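Phage tail sheath protein (Desulfitobacterium hafniense, PDB 3HXL) probably builds the contractile sheath around the tail tube of a myovirus-type phage or phage-like particle. Local coordinates at residues G272-A277 with E281-Q286; F131-L136 with V159-T164; N377-E382 with D414-E419. All blocks are in the same frame, centred on the assembly; numbering follows the deposited sequence.

Contact 1: residues G272-A277 with E281-Q286; sequences GATAGA and ESLTYQ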
ATOM      1  N   GLY A 272       2.894   0.543  -5.654  1.00 13.31           N
ATOM      2  CA  GLY A 272       3.096   1.932  -5.259  1.00 15.31           C
ATOM      3  C   GLY A 272       2.903   2.867  -6.433  1.00 12.22           C
ATOM      4  O   GLY A 272       2.293   3.931  -6.304  1.00 14.69           O
ATOM      5  N   ALA A 273       3.425   2.468  -7.590  1.00 18.09           N
ATOM      6  CA  ALA A 273       3.313   3.272  -8.810  1.00 14.64           C
ATOM      7  C   ALA A 273       1.876   3.378  -9.300  1.00 17.37           C
ATOM      8  O   ALA A 273       1.443   4.419  -9.797  1.00 12.40           O
ATOM      9  CB  ALA A 273       4.197   2.671  -9.911  1.00 12.09           C
ATOM     10  N   THR A 274       1.142   2.279  -9.172  1.00 11.55           N
ATOM     11  CA  THR A 274      -0.251   2.233  -9.585  1.00 11.24           C
ATOM     12  C   THR A 274      -1.075   3.137  -8.670  1.00 11.39           C
ATOM     13  O   THR A 274      -1.910   3.913  -9.128  1.00 16.20           O
ATOM     14  CB  THR A 274      -0.782   0.778  -9.500  1.00 14.15           C
ATOM     15  OG1 THR A 274      -0.085  -0.031 -10.455  1.00 16.97           O
ATOM     16  CG2 THR A 274      -2.275   0.720  -9.785  1.00 12.40           C
ATOM     17  N   ALA A 275      -0.829   3.023  -7.372  1.00 14.30           N
ATOM     18  CA  ALA A 275      -1.537   3.827  -6.386  1.00 13.36           C
ATOM     19  C   ALA A 275      -1.209   5.314  -6.571  1.00 13.21           C
ATOM     20  O   ALA A 275      -2.091   6.167  -6.478  1.00 15.17           O
ATOM     21  CB  ALA A 275      -1.150   3.375  -4.984  1.00 15.02           C
ATOM     22  N   GLY A 276       0.062   5.608  -6.828  1.00 12.75           N
ATOM     23  CA  GLY A 276       0.496   6.985  -7.017  1.00 15.56           C
ATOM     24  C   GLY A 276       0.117   7.606  -8.349  1.00 16.14           C
ATOM     25  O   GLY A 276       0.086   8.834  -8.485  1.00 16.28           O
ATOM     26  N   ALA A 277      -0.168   6.768  -9.339  1.00 16.49           N
ATOM     27  CA  ALA A 277      -0.546   7.254 -10.664  1.00 16.40           C
ATOM     28  C   ALA A 277      -1.880   8.000 -10.603  1.00 22.50           C
ATOM     29  O   ALA A 277      -2.809   7.570  -9.916  1.00 14.41           O
ATOM     30  CB  ALA A 277      -0.643   6.076 -11.643  1.00 18.21           C
ATOM     31  N   GLU A 281      -2.896   9.468 -15.821  1.00 14.65           N
ATOM     32  CA  GLU A 281      -1.556   8.938 -16.079  1.00 18.06           C
ATOM     33  C   GLU A 281      -1.495   7.431 -16.300  1.00 22.74           C
ATOM     34  O   GLU A 281      -2.200   6.661 -15.645  1.00 19.25           O
ATOM     35  CB  GLU A 281      -0.601   9.290 -14.928  1.00 16.31           C
ATOM     36  CG  GLU A 281      -0.478  10.780 -14.611  1.00 26.77           C
ATOM     37  CD  GLU A 281       0.494  11.054 -13.470  1.00 44.35           C
ATOM     38  OE1 GLU A 281       0.644  10.172 -12.585  1.00 28.58           O
ATOM     39  OE2 GLU A 281       1.098  12.159 -13.448  1.00 40.91           O
ATOM     40  N   SER A 282      -0.636   7.022 -17.227  1.00 15.41           N
ATOM     41  CA  SER A 282      -0.437   5.610 -17.545  1.00 16.61           C
ATOM     42  C   SER A 282       1.022   5.268 -17.263  1.00 20.02           C
ATOM     43  O   SER A 282       1.913   6.085 -17.505  1.00 15.84           O
ATOM     44  CB  SER A 282      -0.755   5.346 -19.020  1.00 15.57           C
ATOM     45  OG  SER A 282      -0.242   4.090 -19.426  1.00 17.03           O
ATOM     46  N   LEU A 283       1.275   4.071 -16.747  1.00 12.05           N
ATOM     47  CA  LEU A 283       2.645   3.668 -16.446  1.00 11.32           C
ATOM     48  C   LEU A 283       3.407   3.179 -17.678  1.00 15.09           C
ATOM     49  O   LEU A 283       4.612   2.970 -17.619  1.00 17.72           O
ATOM     50  CB  LEU A 283       2.657   2.561 -15.380  1.00 12.00           C
ATOM     51  CG  LEU A 283       2.100   2.911 -13.997  1.00 16.12           C
ATOM     52  CD1 LEU A 283       2.312   1.727 -13.048  1.00 16.71           C
ATOM     53  CD2 LEU A 283       2.811   4.147 -13.453  1.00 15.61           C
ATOM     54  N   THR A 284       2.696   2.998 -18.785  1.00 19.95           N
ATOM     55  CA  THR A 284       3.313   2.512 -20.017  1.00 14.16           C
ATOM     56  C   THR A 284       4.575   3.287 -20.383  1.00 17.34           C
ATOM     57  O   THR A 284       4.566   4.513 -20.502  1.00 12.71           O
ATOM     58  CB  THR A 284       2.317   2.549 -21.195  1.00 17.65           C
ATOM     59  OG1 THR A 284       1.206   1.689 -20.898  1.00 16.16           O
ATOM     60  CG2 THR A 284       2.986   2.054 -22.484  1.00 14.81           C
ATOM     61  N   TYR A 285       5.656   2.537 -20.547  1.00 16.16           N
ATOM     62  CA  TYR A 285       6.960   3.067 -20.892  1.00 19.74           C
ATOM     63  C   TYR A 285       7.573   3.999 -19.857  1.00 17.56           C
ATOM     64  O   TYR A 285       8.472   4.776 -20.169  1.00 17.02           O
ATOM     65  CB  TYR A 285       6.930   3.734 -22.269  1.00 23.76           C
ATOM     66  CG  TYR A 285       7.582   2.869 -23.325  1.00 37.47           C
ATOM     67  CD1 TYR A 285       7.232   1.521 -23.463  1.00 34.82           C
ATOM     68  CD2 TYR A 285       8.574   3.383 -24.162  1.00 34.05           C
ATOM     69  CE1 TYR A 285       7.858   0.706 -24.407  1.00 42.49           C
ATOM     70  CE2 TYR A 285       9.203   2.580 -25.109  1.00 43.15           C
ATOM     71  CZ  TYR A 285       8.841   1.242 -25.226  1.00 48.65           C
ATOM     72  OH  TYR A 285       9.467   0.446 -26.161  1.00 47.94           O
ATOM     73  N   GLN A 286       7.076   3.938 -18.627  1.00 17.15           N
ATOM     74  CA  GLN A 286       7.682   4.726 -17.571  1.00 18.87           C
ATOM     75  C   GLN A 286       8.738   3.755 -17.059  1.00 19.68           C
ATOM     76  O   GLN A 286       8.554   2.534 -17.126  1.00 17.42           O
ATOM     77  CB  GLN A 286       6.690   5.050 -16.448  1.00 18.58           C
ATOM     78  CG  GLN A 286       5.604   6.050 -16.823  1.00 19.65           C
ATOM     79  CD  GLN A 286       5.030   6.757 -15.608  1.00 23.73           C
ATOM     80  OE1 GLN A 286       3.880   7.199 -15.613  1.00 28.17           O
ATOM     81  NE2 GLN A 286       5.841   6.885 -14.565  1.00 29.02           N
TER
HETATM   82  O   HOH W   1       1.555  10.608 -10.096  1.00 24.21           O
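The C-terminal end of helix 263-276, where A277 is the first residue to leave helical geometry, meets the returning loop 281-286 in the subtilisin-like region of the sheath protein. L283 is the apolar side of this contact. Its CG stands anti to its own carbonyl carbon (chi1 -63°), which sends both methyls toward the helix. CD1 lies 3.8 Å from A273 CB and, crossing T274 at about a right angle, 3.9 Å from T274 OG1. CD2 reaches the next turn, 4.4 Å from A277 CB. The hydroxyl of T274 is not left to this methyl, since it hydrogen-bonds to V270 O one turn back in the helix.

E281 forms the polar side. Its chain runs extended beyond CG and lays OE1 alongside the turn of backbone that ends the helix, 3.7 Å from A277 CA. The link to that end is indirect: a water donates to G276 O at 2.8 Å and to E281 OE1 at 2.7 Å. The other carboxylate oxygen, OE2, is in a salt bridge with R278. Further along, S282 OG accepts from T284 N in an ST turn (3.2 Å, 158° at the hydrogen), and a type II turn from L283 to Q286 bends the chain back. R33 takes up T274 O and A277 O. The C-terminal end of a helix carries partial negative charge and would probably disfavour a bare carboxylate; a bridging water that donates to both oxygens, with R278 beside the acid, probably offsets that cost, while L283 supplies the apolar packing.

Contact 2: residues F131-L136 with V159-T164; sequences FDVSTL and VIFSGT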
ATOM      1  N   PHE A 131      25.286   2.689  38.370  1.00 25.29           N
ATOM      2  CA  PHE A 131      25.704   1.916  37.210  1.00 28.81           C
ATOM      3  C   PHE A 131      25.245   2.592  35.927  1.00 28.59           C
ATOM      4  O   PHE A 131      24.217   3.264  35.904  1.00 26.21           O
ATOM      5  CB  PHE A 131      25.111   0.500  37.242  1.00 27.27           C
ATOM      6  CG  PHE A 131      25.486  -0.299  38.454  1.00 28.06           C
ATOM      7  CD1 PHE A 131      24.890  -0.044  39.685  1.00 24.56           C
ATOM      8  CD2 PHE A 131      26.418  -1.328  38.360  1.00 33.60           C
ATOM      9  CE1 PHE A 131      25.214  -0.803  40.806  1.00 31.15           C
ATOM     10  CE2 PHE A 131      26.751  -2.095  39.477  1.00 36.05           C
ATOM     11  CZ  PHE A 131      26.145  -1.831  40.702  1.00 35.44           C
ATOM     12  N   ASP A 132      26.020   2.419  34.865  1.00 28.70           N
ATOM     13  CA  ASP A 132      25.656   2.973  33.573  1.00 29.37           C
ATOM     14  C   ASP A 132      25.144   1.807  32.740  1.00 27.52           C
ATOM     15  O   ASP A 132      25.927   0.959  32.307  1.00 33.20           O
ATOM     16  CB  ASP A 132      26.864   3.619  32.883  1.00 28.09           C
ATOM     17  CG  ASP A 132      27.283   4.924  33.538  1.00 31.03           C
ATOM     18  OD1 ASP A 132      26.399   5.736  33.883  1.00 32.87           O
ATOM     19  OD2 ASP A 132      28.501   5.144  33.695  1.00 43.07           O
ATOM     20  N   VAL A 133      23.830   1.749  32.543  1.00 26.28           N
ATOM     21  CA  VAL A 133      23.226   0.674  31.762  1.00 26.69           C
ATOM     22  C   VAL A 133      22.990   1.162  30.339  1.00 26.69           C
ATOM     23  O   VAL A 133      22.148   2.026  30.091  1.00 24.85           O
ATOM     24  CB  VAL A 133      21.885   0.214  32.375  1.00 28.36           C
ATOM     25  CG1 VAL A 133      21.340  -0.984  31.604  1.00 23.53           C
ATOM     26  CG2 VAL A 133      22.086  -0.145  33.835  1.00 23.25           C
ATOM     27  N   SER A 134      23.749   0.606  29.406  1.00 24.79           N
ATOM     28  CA  SER A 134      23.626   1.009  28.019  1.00 29.53           C
ATOM     29  C   SER A 134      23.055  -0.094  27.141  1.00 28.47           C
ATOM     30  O   SER A 134      23.305  -1.283  27.359  1.00 30.72           O
ATOM     31  CB  SER A 134      24.991   1.458  27.493  1.00 32.60           C
ATOM     32  OG  SER A 134      25.450   2.589  28.213  1.00 29.17           O
ATOM     33  N   THR A 135      22.267   0.317  26.156  1.00 30.94           N
ATOM     34  CA  THR A 135      21.660  -0.612  25.218  1.00 28.77           C
ATOM     35  C   THR A 135      22.343  -0.395  23.874  1.00 25.10           C
ATOM     36  O   THR A 135      22.302   0.704  23.314  1.00 26.06           O
ATOM     37  CB  THR A 135      20.142  -0.349  25.070  1.00 29.73           C
ATOM     38  OG1 THR A 135      19.522  -0.423  26.357  1.00 21.33           O
ATOM     39  CG2 THR A 135      19.505  -1.382  24.151  1.00 28.82           C
ATOM     40  N   LEU A 136      22.988  -1.442  23.373  1.00 27.16           N
ATOM     41  CA  LEU A 136      23.686  -1.368  22.099  1.00 26.17           C
ATOM     42  C   LEU A 136      22.967  -2.147  21.016  1.00 22.30           C
ATOM     43  O   LEU A 136      22.414  -3.221  21.262  1.00 25.45           O
ATOM     44  CB  LEU A 136      25.112  -1.909  22.230  1.00 23.70           C
ATOM     45  CG  LEU A 136      26.196  -0.993  22.816  1.00 29.30           C
ATOM     46  CD1 LEU A 136      25.812  -0.527  24.201  1.00 29.43           C
ATOM     47  CD2 LEU A 136      27.512  -1.751  22.845  1.00 29.93           C
ATOM     48  N   VAL A 159      14.286  -2.260  24.350  1.00 23.81           N
ATOM     49  CA  VAL A 159      14.069  -3.336  25.308  1.00 24.20           C
ATOM     50  C   VAL A 159      13.248  -2.956  26.531  1.00 27.02           C
ATOM     51  O   VAL A 159      13.025  -1.777  26.822  1.00 19.96           O
ATOM     52  CB  VAL A 159      15.408  -3.908  25.824  1.00 23.75           C
ATOM     53  CG1 VAL A 159      16.244  -4.414  24.662  1.00 27.18           C
ATOM     54  CG2 VAL A 159      16.164  -2.843  26.607  1.00 18.02           C
ATOM     55  N   ILE A 160      12.808  -3.991  27.240  1.00 17.49           N
ATOM     56  CA  ILE A 160      12.030  -3.852  28.461  1.00 22.18           C
ATOM     57  C   ILE A 160      12.874  -4.489  29.562  1.00 22.83           C
ATOM     58  O   ILE A 160      13.382  -5.598  29.393  1.00 19.89           O
ATOM     59  CB  ILE A 160      10.682  -4.615  28.374  1.00 25.28           C
ATOM     60  CG1 ILE A 160       9.822  -4.049  27.237  1.00 35.99           C
ATOM     61  CG2 ILE A 160       9.949  -4.522  29.703  1.00 26.25           C
ATOM     62  CD1 ILE A 160       9.400  -2.607  27.437  1.00 39.47           C
ATOM     63  N   PHE A 161      13.031  -3.783  30.675  1.00 19.50           N
ATOM     64  CA  PHE A 161      13.818  -4.297  31.791  1.00 22.68           C
ATOM     65  C   PHE A 161      12.907  -4.973  32.804  1.00 24.08           C
ATOM     66  O   PHE A 161      11.831  -4.464  33.119  1.00 21.20           O
ATOM     67  CB  PHE A 161      14.578  -3.154  32.465  1.00 22.46           C
ATOM     68  CG  PHE A 161      15.555  -2.464  31.563  1.00 24.31           C
ATOM     69  CD1 PHE A 161      16.758  -3.070  31.227  1.00 18.16           C
ATOM     70  CD2 PHE A 161      15.264  -1.212  31.034  1.00 25.44           C
ATOM     71  CE1 PHE A 161      17.662  -2.436  30.379  1.00 25.23           C
ATOM     72  CE2 PHE A 161      16.160  -0.566  30.183  1.00 20.68           C
ATOM     73  CZ  PHE A 161      17.360  -1.178  29.855  1.00 19.46           C
ATOM     74  N   SER A 162      13.334  -6.125  33.308  1.00 23.70           N
ATOM     75  CA  SER A 162      12.544  -6.860  34.289  1.00 20.45           C
ATOM     76  C   SER A 162      13.439  -7.433  35.383  1.00 21.26           C
ATOM     77  O   SER A 162      14.645  -7.597  35.195  1.00 19.89           O
ATOM     78  CB  SER A 162      11.767  -7.993  33.610  1.00 19.45           C
ATOM     79  OG  SER A 162      12.643  -8.903  32.966  1.00 24.36           O
ATOM     80  N   GLY A 163      12.834  -7.742  36.524  1.00 26.40           N
ATOM     81  CA  GLY A 163      13.587  -8.288  37.637  1.00 23.04           C
ATOM     82  C   GLY A 163      13.521  -7.371  38.838  1.00 23.07           C
ATOM     83  O   GLY A 163      12.839  -6.346  38.813  1.00 27.81           O
ATOM     84  N   THR A 164      14.233  -7.731  39.897  1.00 28.25           N
ATOM     85  CA  THR A 164      14.229  -6.922  41.109  1.00 27.46           C
ATOM     86  C   THR A 164      15.546  -7.052  41.862  1.00 27.41           C
ATOM     87  O   THR A 164      16.251  -8.052  41.730  1.00 24.90           O
ATOM     88  CB  THR A 164      13.068  -7.338  42.037  1.00 42.24           C
ATOM     89  OG1 THR A 164      13.205  -6.686  43.307  1.00 45.84           O
ATOM     90  CG2 THR A 164      13.059  -8.843  42.234  1.00 34.51           C
TER
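V133 and T135, two residues apart on strand 131-136, face V159 and F161 on strand 159-162 across the interior of the beta-sandwich region. The strands belong to different sheets, their axes 10.3 Å apart at closest approach and their N-to-C directions 145° apart, and they meet through side chains.

V133 comes first along the segment. Its CG1 is anti to the backbone N (chi1 -175°), an orientation that carries this methyl to 4.1 Å from F161 CE1. The two side chains arrive from opposite directions, and the methyl stands obliquely to the ring. S134, next in sequence, turns its side chain to the other side of the strand, where its OG hydrogen-bonds to E141 on the adjacent strand.

T135 brings the chain back to the interior and touches both partners with one atom. Its OG1 and V159 CG2 meet tip to tip at 4.1 Å, and the same oxygen lies 4.2 Å from F161 CZ, again oblique to the ring. These are van der Waals approaches; the polar need of T135 OG1 is met, weakly, by ND2 of N156, while OD1 of the same residue accepts from V159 N. One asparagine thus serves a residue from each layer, and the buried hydroxyl is spared a wholly apolar setting.

The surroundings complete the sandwich. Strand 131-137 lies between 140-147 and 117-123 in a four-stranded antiparallel sheet, and 159-162 is an outermost strand of a three-stranded one. L153 packs on both V133 and F161, I117 on both T135 and V159, while V105, on the adjacent strand 103-107, touches both V159 and F161.

Contact 3: residues N377-E382 with D414-E419; sequences NLLKSE and DAVYIE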
ATOM      1  N   ASN A 377     -32.183  17.450 -10.784  1.00 25.73           N
ATOM      2  CA  ASN A 377     -31.492  18.462 -11.571  1.00 30.81           C
ATOM      3  C   ASN A 377     -30.189  18.867 -10.896  1.00 26.94           C
ATOM      4  O   ASN A 377     -29.158  19.014 -11.550  1.00 29.35           O
ATOM      5  CB  ASN A 377     -32.386  19.693 -11.752  1.00 28.50           C
ATOM      6  CG  ASN A 377     -33.428  19.506 -12.840  1.00 34.94           C
ATOM      7  OD1 ASN A 377     -34.315  20.346 -13.017  1.00 34.19           O
ATOM      8  ND2 ASN A 377     -33.324  18.407 -13.580  1.00 21.95           N
ATOM      9  N   LEU A 378     -30.239  19.040  -9.579  1.00 30.83           N
ATOM     10  CA  LEU A 378     -29.060  19.439  -8.822  1.00 34.70           C
ATOM     11  C   LEU A 378     -27.982  18.360  -8.851  1.00 33.98           C
ATOM     12  O   LEU A 378     -26.789  18.659  -8.948  1.00 30.71           O
ATOM     13  CB  LEU A 378     -29.450  19.748  -7.375  1.00 35.45           C
ATOM     14  CG  LEU A 378     -28.364  20.361  -6.489  1.00 40.10           C
ATOM     15  CD1 LEU A 378     -27.810  21.630  -7.128  1.00 36.91           C
ATOM     16  CD2 LEU A 378     -28.952  20.662  -5.124  1.00 32.08           C
ATOM     17  N   LEU A 379     -28.411  17.107  -8.764  1.00 29.76           N
ATOM     18  CA  LEU A 379     -27.490  15.981  -8.788  1.00 32.24           C
ATOM     19  C   LEU A 379     -26.844  15.918 -10.172  1.00 33.28           C
ATOM     20  O   LEU A 379     -25.644  15.669 -10.306  1.00 34.06           O
ATOM     21  CB  LEU A 379     -28.255  14.689  -8.508  1.00 38.04           C
ATOM     22  CG  LEU A 379     -27.490  13.572  -7.798  1.00 49.26           C
ATOM     23  CD1 LEU A 379     -28.433  12.409  -7.536  1.00 54.97           C
ATOM     24  CD2 LEU A 379     -26.312  13.131  -8.645  1.00 57.95           C
ATOM     25  N   LYS A 380     -27.657  16.151 -11.195  1.00 30.68           N
ATOM     26  CA  LYS A 380     -27.193  16.135 -12.574  1.00 30.91           C
ATOM     27  C   LYS A 380     -26.133  17.208 -12.796  1.00 33.35           C
ATOM     28  O   LYS A 380     -25.119  16.973 -13.459  1.00 27.37           O
ATOM     29  CB  LYS A 380     -28.373  16.370 -13.520  1.00 34.75           C
ATOM     30  CG  LYS A 380     -28.006  16.428 -14.994  1.00 33.62           C
ATOM     31  CD  LYS A 380     -29.250  16.599 -15.850  1.00 36.76           C
ATOM     32  CE  LYS A 380     -28.916  16.589 -17.329  1.00 33.02           C
ATOM     33  NZ  LYS A 380     -30.141  16.695 -18.167  1.00 38.12           N
ATOM     34  N   SER A 381     -26.375  18.388 -12.236  1.00 28.89           N
ATOM     35  CA  SER A 381     -25.447  19.506 -12.368  1.00 30.36           C
ATOM     36  C   SER A 381     -24.109  19.198 -11.706  1.00 28.35           C
ATOM     37  O   SER A 381     -23.051  19.517 -12.249  1.00 26.23           O
ATOM     38  CB  SER A 381     -26.048  20.767 -11.741  1.00 34.16           C
ATOM     39  OG  SER A 381     -25.105  21.828 -11.727  1.00 43.25           O
ATOM     40  N   GLU A 382     -24.153  18.582 -10.531  1.00 26.39           N
ATOM     41  CA  GLU A 382     -22.921  18.261  -9.827  1.00 30.99           C
ATOM     42  C   GLU A 382     -22.105  17.202 -10.563  1.00 30.72           C
ATOM     43  O   GLU A 382     -20.875  17.234 -10.538  1.00 24.27           O
ATOM     44  CB  GLU A 382     -23.229  17.804  -8.399  1.00 29.69           C
ATOM     45  CG  GLU A 382     -23.837  18.904  -7.537  1.00 46.08           C
ATOM     46  CD  GLU A 382     -22.956  20.145  -7.455  1.00 55.43           C
ATOM     47  OE1 GLU A 382     -21.855  20.057  -6.867  1.00 53.79           O
ATOM     48  OE2 GLU A 382     -23.363  21.203  -7.984  1.00 48.90           O
ATOM     49  N   ASP A 414     -38.294   6.466  -4.239  1.00 56.00           N
ATOM     50  CA  ASP A 414     -37.103   7.134  -3.726  1.00 56.71           C
ATOM     51  C   ASP A 414     -35.819   6.600  -4.356  1.00 52.42           C
ATOM     52  O   ASP A 414     -34.780   6.513  -3.699  1.00 54.19           O
ATOM     53  CB  ASP A 414     -37.035   6.996  -2.201  1.00 61.67           C
ATOM     54  CG  ASP A 414     -37.043   5.550  -1.743  1.00 64.15           C
ATOM     55  OD1 ASP A 414     -37.135   5.317  -0.518  1.00 65.03           O
ATOM     56  OD2 ASP A 414     -36.953   4.647  -2.603  1.00 62.07           O
ATOM     57  N   ALA A 415     -35.898   6.243  -5.633  1.00 43.58           N
ATOM     58  CA  ALA A 415     -34.744   5.729  -6.357  1.00 40.32           C
ATOM     59  C   ALA A 415     -34.387   6.694  -7.478  1.00 37.30           C
ATOM     60  O   ALA A 415     -35.257   7.139  -8.228  1.00 36.93           O
ATOM     61  CB  ALA A 415     -35.052   4.354  -6.929  1.00 32.68           C
ATOM     62  N   VAL A 416     -33.104   7.022  -7.578  1.00 29.63           N
ATOM     63  CA  VAL A 416     -32.620   7.932  -8.607  1.00 27.49           C
ATOM     64  C   VAL A 416     -31.620   7.208  -9.504  1.00 27.67           C
ATOM     65  O   VAL A 416     -30.699   6.555  -9.019  1.00 30.00           O
ATOM     66  CB  VAL A 416     -31.928   9.162  -7.985  1.00 31.91           C
ATOM     67  CG1 VAL A 416     -31.441  10.094  -9.082  1.00 34.63           C
ATOM     68  CG2 VAL A 416     -32.894   9.887  -7.058  1.00 37.28           C
ATOM     69  N   TYR A 417     -31.816   7.325 -10.812  1.00 24.98           N
ATOM     70  CA  TYR A 417     -30.940   6.684 -11.776  1.00 24.19           C
ATOM     71  C   TYR A 417     -30.200   7.717 -12.615  1.00 26.84           C
ATOM     72  O   TYR A 417     -30.798   8.658 -13.138  1.00 28.58           O
ATOM     73  CB  TYR A 417     -31.751   5.751 -12.679  1.00 29.77           C
ATOM     74  CG  TYR A 417     -32.180   4.469 -11.994  1.00 45.68           C
ATOM     75  CD1 TYR A 417     -31.299   3.391 -11.877  1.00 46.46           C
ATOM     76  CD2 TYR A 417     -33.454   4.342 -11.435  1.00 49.89           C
ATOM     77  CE1 TYR A 417     -31.673   2.218 -11.220  1.00 49.43           C
ATOM     78  CE2 TYR A 417     -33.839   3.170 -10.772  1.00 51.55           C
ATOM     79  CZ  TYR A 417     -32.942   2.115 -10.670  1.00 52.31           C
ATOM     80  OH  TYR A 417     -33.304   0.959 -10.015  1.00 55.30           O
ATOM     81  N   ILE A 418     -28.890   7.537 -12.731  1.00 22.33           N
ATOM     82  CA  ILE A 418     -28.062   8.445 -13.509  1.00 28.15           C
ATOM     83  C   ILE A 418     -27.364   7.675 -14.618  1.00 26.04           C
ATOM     84  O   ILE A 418     -26.735   6.650 -14.367  1.00 27.09           O
ATOM     85  CB  ILE A 418     -26.992   9.102 -12.635  1.00 26.82           C
ATOM     86  CG1 ILE A 418     -27.646   9.737 -11.410  1.00 33.06           C
ATOM     87  CG2 ILE A 418     -26.230  10.145 -13.444  1.00 34.10           C
ATOM     88  CD1 ILE A 418     -26.657  10.293 -10.421  1.00 35.08           C
ATOM     89  N   GLU A 419     -27.487   8.166 -15.845  1.00 27.38           N
ATOM     90  CA  GLU A 419     -26.850   7.528 -16.992  1.00 27.15           C
ATOM     91  C   GLU A 419     -25.898   8.526 -17.642  1.00 29.30           C
ATOM     92  O   GLU A 419     -26.255   9.682 -17.861  1.00 22.53           O
ATOM     93  CB  GLU A 419     -27.901   7.082 -18.013  1.00 31.17           C
ATOM     94  CG  GLU A 419     -28.767   5.909 -17.565  1.00 37.37           C
ATOM     95  CD  GLU A 419     -29.664   5.390 -18.679  1.00 37.46           C
ATOM     96  OE1 GLU A 419     -30.543   6.146 -19.141  1.00 46.68           O
ATOM     97  OE2 GLU A 419     -29.486   4.228 -19.095  1.00 38.97           O
TER
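Helix-on-sheet packing joins helix 373-392 to strand 415-422, the middle strand of the small antiparallel sheet in the C-terminal region, through L379, V416 and I418. L379 is the helix residue that does the touching: its CD1 meets both V416 and I418, its CD2 only I418. CD1 lies 4.1 Å from V416 CG1, where the two side chains run antiparallel alongside each other, and 4.0 Å from I418 CD1. CD2 is modelled 3.4 Å from I418 CD1, shorter than carbons normally approach, a doubtful value that may partly reflect the model. The same caution applies to the chi1 of L379, -149°, which departs from a staggered value. I418 CG1 is anti to its carbonyl carbon (chi1 -52°), and the extended chain beyond it delivers CD1 obliquely across the leucine.

F361 of helix 344-364 packs on both L379 and I418, and I437 and V407, from the strands to either side of 415-422, touch L379 and V416 respectively. The contact is purely aliphatic: its hold comes from burying three hydrocarbon side chains away from water, with no polar group of theirs in play.

Overall arrangement
All three contacts are mainly buried, yet they share no helix or strand, follow one another in sequence, and fall in different regions of the protein. Contacts 2 and 3 lie on opposite sides of the chain's centre, their centres about 65 Å apart; contact 1, its centre about 14 Å from that of the chain, is the most central. Contact 3 is wholly aliphatic, between helix and sheet. Contact 2 joins two sheets and admits a threonine hydroxyl among its carbons. Contact 1, joining a helix end to a nearby loop, combines apolar packing with the carboxylate of partly exposed E281 and a bridging water. One chain thus uses different contact chemistry in each of its parts.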